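PDB 1U0M: 1,3,6,8-tetrahydroxynaphthalene synthase from Streptomyces coelicolor, which catalyses the iterative condensation of five malonyl-CoA units and the Claisen and aldol ring closures that give 1,3,6,8-tetrahydroxynaphthalene. Local coordinates for residues V108-S113 with A168-C173; A152-H157 with T346-L351. All coordinates share one frame; numbering follows the deposited sequence.

Contact 1 of 2, residues V108-S113 with A168-C173; sequences VIIYVS and ALIVAC
Tyr111 leaves its strand on one face of the sheet, with CG anti to the backbone N (chi1 -169°), and its ring reaches over Val171, crossing it obliquely, with CD1 3.8 Å from Val171 CG1. Farther out, the phenol oxygen reaches beyond Val171 to Cys173, with Tyr111 OH 3.3 Å from Cys173 CB, and is weakly hydrogen-bonded to Tyr80. An alanine in place of Tyr111 would remove the ring and hydroxyl, and with them the bond to Tyr80, and would probably leave Val171 and Cys173, on which helix 73-99 packs, less tightly packed. The other face carries Val108, Ile110, Val112 and their neighbours Ala168, Ile170 and Ala172. Here Val108 holds CG1 in the crowded position between N and carbonyl carbon, pressing it to a tight 3.4 Å from Ala168 CB, while Val112 CG2 sits 3.8 Å from Ala172 CB. Between the faces, five nearly straight backbone hydrogen bonds run from Leu169 N to Val108 O (2.9 Å) through to Cys173 N to Val112 O (3.1 Å). Past the strand end, Ser113 OG is hydrogen-bonded to Tyr80. Flanked by helices on both faces, this is a parallel strand pair in the layered alpha-beta-alpha-beta-alpha thiolase fold.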
ATOM      1  N   VAL A 108      -0.614 -11.600 -10.173  1.00 56.71           N
ATOM      2  CA  VAL A 108      -0.488 -10.528  -9.200  1.00 55.15           C
ATOM      3  C   VAL A 108      -1.389 -10.717  -7.989  1.00 54.86           C
ATOM      4  O   VAL A 108      -2.575 -11.021  -8.127  1.00 55.74           O
ATOM      5  CB  VAL A 108      -0.838  -9.169  -9.846  1.00 56.14           C
ATOM      6  CG1 VAL A 108      -2.255  -9.212 -10.383  1.00 55.13           C
ATOM      7  CG2 VAL A 108      -0.704  -8.043  -8.829  1.00 55.31           C
ATOM      8  N   ILE A 109      -0.816 -10.552  -6.800  1.00 53.15           N
ATOM      9  CA  ILE A 109      -1.585 -10.650  -5.567  1.00 50.38           C
ATOM     10  C   ILE A 109      -1.849  -9.226  -5.092  1.00 49.39           C
ATOM     11  O   ILE A 109      -0.971  -8.366  -5.150  1.00 48.03           O
ATOM     12  CB  ILE A 109      -0.832 -11.389  -4.452  1.00 49.37           C
ATOM     13  CG1 ILE A 109      -0.632 -12.855  -4.832  1.00 48.93           C
ATOM     14  CG2 ILE A 109      -1.618 -11.281  -3.154  1.00 48.96           C
ATOM     15  CD1 ILE A 109      -0.055 -13.713  -3.720  1.00 46.61           C
ATOM     16  N   ILE A 110      -3.068  -8.982  -4.635  1.00 48.57           N
ATOM     17  CA  ILE A 110      -3.450  -7.672  -4.148  1.00 46.91           C
ATOM     18  C   ILE A 110      -3.964  -7.864  -2.732  1.00 45.46           C
ATOM     19  O   ILE A 110      -5.110  -8.263  -2.518  1.00 44.42           O
ATOM     20  CB  ILE A 110      -4.535  -7.068  -5.043  1.00 47.43           C
ATOM     21  CG1 ILE A 110      -4.090  -7.170  -6.506  1.00 48.94           C
ATOM     22  CG2 ILE A 110      -4.754  -5.611  -4.683  1.00 48.73           C
ATOM     23  CD1 ILE A 110      -5.128  -6.694  -7.511  1.00 51.65           C
ATOM     24  N   TYR A 111      -3.097  -7.583  -1.765  1.00 43.77           N
ATOM     25  CA  TYR A 111      -3.428  -7.758  -0.356  1.00 41.50           C
ATOM     26  C   TYR A 111      -3.819  -6.452   0.324  1.00 40.53           C
ATOM     27  O   TYR A 111      -2.998  -5.538   0.436  1.00 41.01           O
ATOM     28  CB  TYR A 111      -2.228  -8.375   0.365  1.00 42.10           C
ATOM     29  CG  TYR A 111      -2.512  -8.853   1.781  1.00 44.26           C
ATOM     30  CD1 TYR A 111      -2.917 -10.167   2.027  1.00 43.31           C
ATOM     31  CD2 TYR A 111      -2.364  -7.994   2.871  1.00 42.72           C
ATOM     32  CE1 TYR A 111      -3.160 -10.611   3.323  1.00 44.84           C
ATOM     33  CE2 TYR A 111      -2.606  -8.430   4.165  1.00 44.24           C
ATOM     34  CZ  TYR A 111      -3.000  -9.738   4.386  1.00 45.45           C
ATOM     35  OH  TYR A 111      -3.210 -10.172   5.673  1.00 48.36           O
ATOM     36  N   VAL A 112      -5.067  -6.357   0.783  1.00 39.29           N
ATOM     37  CA  VAL A 112      -5.513  -5.143   1.467  1.00 38.44           C
ATOM     38  C   VAL A 112      -5.902  -5.359   2.929  1.00 38.32           C
ATOM     39  O   VAL A 112      -6.644  -6.276   3.278  1.00 38.86           O
ATOM     40  CB  VAL A 112      -6.682  -4.473   0.730  1.00 36.83           C
ATOM     41  CG1 VAL A 112      -6.244  -4.119  -0.673  1.00 37.17           C
ATOM     42  CG2 VAL A 112      -7.889  -5.389   0.708  1.00 37.14           C
ATOM     43  N   SER A 113      -5.370  -4.496   3.780  1.00 37.19           N
ATOM     44  CA  SER A 113      -5.628  -4.547   5.209  1.00 35.49           C
ATOM     45  C   SER A 113      -5.176  -3.255   5.859  1.00 32.83           C
ATOM     46  O   SER A 113      -4.095  -2.753   5.564  1.00 35.20           O
ATOM     47  CB  SER A 113      -4.872  -5.706   5.842  1.00 35.15           C
ATOM     48  OG  SER A 113      -4.906  -5.590   7.253  1.00 37.94           O
ATOM     49  N   ALA A 168      -5.622 -12.173 -11.437  1.00 63.34           N
ATOM     50  CA  ALA A 168      -5.226 -11.519 -10.196  1.00 60.07           C
ATOM     51  C   ALA A 168      -5.941 -12.113  -8.989  1.00 57.15           C
ATOM     52  O   ALA A 168      -7.077 -12.572  -9.087  1.00 57.64           O
ATOM     53  CB  ALA A 168      -5.508 -10.025 -10.286  1.00 60.54           C
ATOM     54  N   LEU A 169      -5.262 -12.116  -7.850  1.00 54.42           N
ATOM     55  CA  LEU A 169      -5.842 -12.632  -6.622  1.00 50.63           C
ATOM     56  C   LEU A 169      -6.034 -11.504  -5.623  1.00 50.23           C
ATOM     57  O   LEU A 169      -5.069 -10.881  -5.179  1.00 49.84           O
ATOM     58  CB  LEU A 169      -4.949 -13.704  -5.998  1.00 47.68           C
ATOM     59  CG  LEU A 169      -5.468 -14.229  -4.646  1.00 46.26           C
ATOM     60  CD1 LEU A 169      -6.836 -14.878  -4.831  1.00 42.97           C
ATOM     61  CD2 LEU A 169      -4.476 -15.221  -4.052  1.00 45.04           C
ATOM     62  N   ILE A 170      -7.287 -11.244  -5.271  1.00 49.07           N
ATOM     63  CA  ILE A 170      -7.598 -10.199  -4.312  1.00 46.92           C
ATOM     64  C   ILE A 170      -7.825 -10.806  -2.942  1.00 46.27           C
ATOM     65  O   ILE A 170      -8.677 -11.680  -2.780  1.00 46.95           O
ATOM     66  CB  ILE A 170      -8.864  -9.450  -4.702  1.00 46.74           C
ATOM     67  CG1 ILE A 170      -8.681  -8.808  -6.075  1.00 46.41           C
ATOM     68  CG2 ILE A 170      -9.178  -8.397  -3.657  1.00 47.07           C
ATOM     69  CD1 ILE A 170      -9.891  -8.072  -6.551  1.00 44.32           C
ATOM     70  N   VAL A 171      -7.056 -10.351  -1.960  1.00 45.13           N
ATOM     71  CA  VAL A 171      -7.198 -10.840  -0.592  1.00 43.44           C
ATOM     72  C   VAL A 171      -7.437  -9.680   0.352  1.00 42.01           C
ATOM     73  O   VAL A 171      -6.671  -8.726   0.380  1.00 42.62           O
ATOM     74  CB  VAL A 171      -5.948 -11.582  -0.101  1.00 42.92           C
ATOM     75  CG1 VAL A 171      -6.153 -12.021   1.338  1.00 41.07           C
ATOM     76  CG2 VAL A 171      -5.670 -12.778  -0.986  1.00 44.29           C
ATOM     77  N   ALA A 172      -8.519  -9.769   1.113  1.00 41.89           N
ATOM     78  CA  ALA A 172      -8.860  -8.745   2.086  1.00 38.46           C
ATOM     79  C   ALA A 172      -8.801  -9.392   3.473  1.00 38.90           C
ATOM     80  O   ALA A 172      -9.464 -10.388   3.733  1.00 40.41           O
ATOM     81  CB  ALA A 172     -10.254  -8.208   1.801  1.00 39.61           C
ATOM     82  N   CYS A 173      -7.994  -8.832   4.361  1.00 37.75           N
ATOM     83  CA  CYS A 173      -7.865  -9.372   5.708  1.00 37.99           C
ATOM     84  C   CYS A 173      -8.080  -8.240   6.699  1.00 35.26           C
ATOM     85  O   CYS A 173      -7.272  -7.322   6.777  1.00 35.25           O
ATOM     86  CB  CYS A 173      -6.473  -9.981   5.895  1.00 37.52           C
ATOM     87  SG  CYS A 173      -6.269 -10.897   7.422  1.00 41.05           S
TER

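Contact 2 of 2, residues A152-H157 with T346-L351; sequences AINRAH and TAEMSL
Polar contacts join helix 148-162 to strand 346-355, whose short segments here pass 8.4 Å apart at their axes and cross at 52°. One hydrogen bond starts at the Asn154 amide: ND2 donates to the backbone Met349 O at 3.3 Å, bent to 137° at the hydrogen and arriving well above the carbonyl plane. With CG anti to the carbonyl carbon, the amide is brought to the strand backbone, where it meets Met349 O at a tilt. The charged interaction is looser. Arg155 bends at chi2 and chi3 to bring NH2 to 3.5 Å from Glu348 OE2, a weak hydrogen bond within a salt bridge. The carboxylate oxygen meets the guanidinium edge in its plane, and the two flat groups are only 22° apart. Asp158 pairs with NH1 of the same arginine, so two acids share its charge, which probably helps to offset the nearby Arg137 of the second subunit. Van der Waals contacts fill in around the amide, with ND2 of Asn154 3.5 Å from Glu348 CB and its OD1 3.5 Å from Ser350 CB. At the side, Ile153 CG2 approaches Ser350 OG at 4.1 Å. Helix 148-162, which follows the probable active-site Cys146, here packs on a strand of the C-terminal half, as a buried central helix of the thiolase fold does.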
ATOM      1  N   ALA A 152      -9.058  -2.648  -4.725  1.00 46.18           N
ATOM      2  CA  ALA A 152      -8.374  -3.874  -5.107  1.00 47.04           C
ATOM      3  C   ALA A 152      -8.956  -4.348  -6.433  1.00 48.46           C
ATOM      4  O   ALA A 152      -8.229  -4.726  -7.353  1.00 46.72           O
ATOM      5  CB  ALA A 152      -8.562  -4.934  -4.040  1.00 46.97           C
ATOM      6  N   ILE A 153     -10.282  -4.318  -6.517  1.00 50.57           N
ATOM      7  CA  ILE A 153     -10.985  -4.721  -7.722  1.00 51.61           C
ATOM      8  C   ILE A 153     -10.476  -3.877  -8.873  1.00 51.93           C
ATOM      9  O   ILE A 153      -9.942  -4.398  -9.845  1.00 52.77           O
ATOM     10  CB  ILE A 153     -12.497  -4.507  -7.569  1.00 51.49           C
ATOM     11  CG1 ILE A 153     -13.060  -5.525  -6.571  1.00 51.06           C
ATOM     12  CG2 ILE A 153     -13.179  -4.619  -8.926  1.00 52.68           C
ATOM     13  CD1 ILE A 153     -14.463  -5.200  -6.076  1.00 49.76           C
ATOM     14  N   ASN A 154     -10.635  -2.565  -8.749  1.00 52.29           N
ATOM     15  CA  ASN A 154     -10.190  -1.647  -9.784  1.00 52.64           C
ATOM     16  C   ASN A 154      -8.745  -1.873 -10.193  1.00 53.73           C
ATOM     17  O   ASN A 154      -8.359  -1.529 -11.305  1.00 55.30           O
ATOM     18  CB  ASN A 154     -10.376  -0.201  -9.325  1.00 51.25           C
ATOM     19  CG  ASN A 154     -11.827   0.163  -9.169  1.00 49.49           C
ATOM     20  OD1 ASN A 154     -12.706  -0.640  -9.471  1.00 49.03           O
ATOM     21  ND2 ASN A 154     -12.093   1.376  -8.703  1.00 48.11           N
ATOM     22  N   ARG A 155      -7.941  -2.452  -9.308  1.00 55.36           N
ATOM     23  CA  ARG A 155      -6.542  -2.699  -9.649  1.00 56.49           C
ATOM     24  C   ARG A 155      -6.395  -4.002 -10.404  1.00 56.20           C
ATOM     25  O   ARG A 155      -5.756  -4.048 -11.453  1.00 56.43           O
ATOM     26  CB  ARG A 155      -5.646  -2.735  -8.399  1.00 55.32           C
ATOM     27  CG  ARG A 155      -5.379  -1.386  -7.753  1.00 55.31           C
ATOM     28  CD  ARG A 155      -5.332  -0.260  -8.772  1.00 55.12           C
ATOM     29  NE  ARG A 155      -6.504   0.606  -8.649  1.00 54.24           N
ATOM     30  CZ  ARG A 155      -6.960   1.394  -9.617  1.00 52.98           C
ATOM     31  NH1 ARG A 155      -6.347   1.429 -10.792  1.00 53.10           N
ATOM     32  NH2 ARG A 155      -8.032   2.145  -9.410  1.00 51.59           N
ATOM     33  N   ALA A 156      -6.977  -5.065  -9.862  1.00 57.28           N
ATOM     34  CA  ALA A 156      -6.908  -6.368 -10.509  1.00 59.10           C
ATOM     35  C   ALA A 156      -7.433  -6.208 -11.933  1.00 60.95           C
ATOM     36  O   ALA A 156      -6.983  -6.876 -12.860  1.00 61.66           O
ATOM     37  CB  ALA A 156      -7.754  -7.362  -9.747  1.00 57.90           C
ATOM     38  N   HIS A 157      -8.384  -5.296 -12.077  1.00 62.72           N
ATOM     39  CA  HIS A 157      -9.015  -4.980 -13.346  1.00 64.34           C
ATOM     40  C   HIS A 157      -7.980  -4.314 -14.256  1.00 64.93           C
ATOM     41  O   HIS A 157      -7.580  -4.875 -15.280  1.00 66.64           O
ATOM     42  CB  HIS A 157     -10.193  -4.039 -13.069  1.00 66.39           C
ATOM     43  CG  HIS A 157     -10.986  -3.664 -14.279  1.00 68.81           C
ATOM     44  ND1 HIS A 157     -10.406  -3.168 -15.425  1.00 70.56           N
ATOM     45  CD2 HIS A 157     -12.323  -3.635 -14.493  1.00 69.02           C
ATOM     46  CE1 HIS A 157     -11.350  -2.841 -16.289  1.00 70.18           C
ATOM     47  NE2 HIS A 157     -12.524  -3.114 -15.747  1.00 68.80           N
ATOM     48  N   THR A 346     -12.447   8.620  -0.206  1.00 46.80           N
ATOM     49  CA  THR A 346     -12.303   7.983  -1.505  1.00 46.90           C
ATOM     50  C   THR A 346     -13.449   7.051  -1.854  1.00 47.97           C
ATOM     51  O   THR A 346     -14.090   6.471  -0.980  1.00 44.99           O
ATOM     52  CB  THR A 346     -11.009   7.176  -1.589  1.00 47.28           C
ATOM     53  OG1 THR A 346      -9.895   8.044  -1.351  1.00 50.96           O
ATOM     54  CG2 THR A 346     -10.863   6.544  -2.966  1.00 47.12           C
ATOM     55  N   ALA A 347     -13.684   6.913  -3.157  1.00 49.41           N
ATOM     56  CA  ALA A 347     -14.736   6.063  -3.675  1.00 49.85           C
ATOM     57  C   ALA A 347     -14.207   5.278  -4.867  1.00 50.35           C
ATOM     58  O   ALA A 347     -13.874   5.857  -5.901  1.00 49.77           O
ATOM     59  CB  ALA A 347     -15.928   6.915  -4.094  1.00 50.43           C
ATOM     60  N   GLU A 348     -14.098   3.966  -4.712  1.00 50.33           N
ATOM     61  CA  GLU A 348     -13.637   3.131  -5.804  1.00 53.85           C
ATOM     62  C   GLU A 348     -14.879   2.490  -6.410  1.00 55.14           C
ATOM     63  O   GLU A 348     -15.422   1.521  -5.881  1.00 55.54           O
ATOM     64  CB  GLU A 348     -12.658   2.065  -5.304  1.00 53.56           C
ATOM     65  CG  GLU A 348     -11.310   2.621  -4.836  1.00 55.91           C
ATOM     66  CD  GLU A 348     -10.492   3.245  -5.961  1.00 56.30           C
ATOM     67  OE1 GLU A 348     -10.952   4.239  -6.552  1.00 57.86           O
ATOM     68  OE2 GLU A 348      -9.386   2.742  -6.258  1.00 57.26           O
ATOM     69  N   MET A 349     -15.329   3.062  -7.521  1.00 57.60           N
ATOM     70  CA  MET A 349     -16.517   2.601  -8.229  1.00 58.35           C
ATOM     71  C   MET A 349     -16.139   1.674  -9.378  1.00 59.45           C
ATOM     72  O   MET A 349     -15.072   1.810  -9.967  1.00 61.08           O
ATOM     73  CB  MET A 349     -17.286   3.815  -8.754  1.00 56.05           C
ATOM     74  CG  MET A 349     -17.652   4.789  -7.658  1.00 55.32           C
ATOM     75  SD  MET A 349     -17.922   6.486  -8.206  1.00 57.75           S
ATOM     76  CE  MET A 349     -16.221   7.093  -8.294  1.00 52.36           C
ATOM     77  N   SER A 350     -17.021   0.734  -9.690  1.00 62.00           N
ATOM     78  CA  SER A 350     -16.782  -0.222 -10.765  1.00 64.06           C
ATOM     79  C   SER A 350     -18.097  -0.649 -11.435  1.00 65.95           C
ATOM     80  O   SER A 350     -19.012  -1.129 -10.766  1.00 66.55           O
ATOM     81  CB  SER A 350     -16.059  -1.447 -10.200  1.00 62.77           C
ATOM     82  OG  SER A 350     -15.837  -2.421 -11.199  1.00 64.88           O
ATOM     83  N   LEU A 351     -18.190  -0.462 -12.751  1.00 67.33           N
ATOM     84  CA  LEU A 351     -19.383  -0.841 -13.510  1.00 67.66           C
ATOM     85  C   LEU A 351     -19.109  -2.143 -14.271  1.00 68.84           C
ATOM     86  O   LEU A 351     -18.052  -2.296 -14.877  1.00 68.77           O
ATOM     87  CB  LEU A 351     -19.769   0.279 -14.492  1.00 67.51           C
ATOM     88  CG  LEU A 351     -20.243   1.623 -13.915  1.00 66.47           C
ATOM     89  CD1 LEU A 351     -20.517   2.621 -15.044  1.00 66.28           C
ATOM     90  CD2 LEU A 351     -21.494   1.405 -13.080  1.00 64.92           C
TER

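How the contacts relate
From the N terminus, strand 108-112 comes first, followed by helix 148-162, strand 167-175 and finally strand 346-355. Contact 1 closes a loop of 54 residues within the N-terminal family region; contact 2 spans 188 residues and brings that region against the C-terminal one. The segments alternate along the chain, so the two closures cross instead of nesting. Helix 148-162 is followed in the chain by strand 167-175 and packs on both strands of contact 1: Ile110 CD1 lies 3.4 Å from Ala156 N, and Ile170 CG2 lies 3.5 Å from Ala152 CB. The helix therefore bridges the parallel strand pair of contact 1 and strand 346-355 of contact 2; the centres of the two contacts are about 13 Å apart.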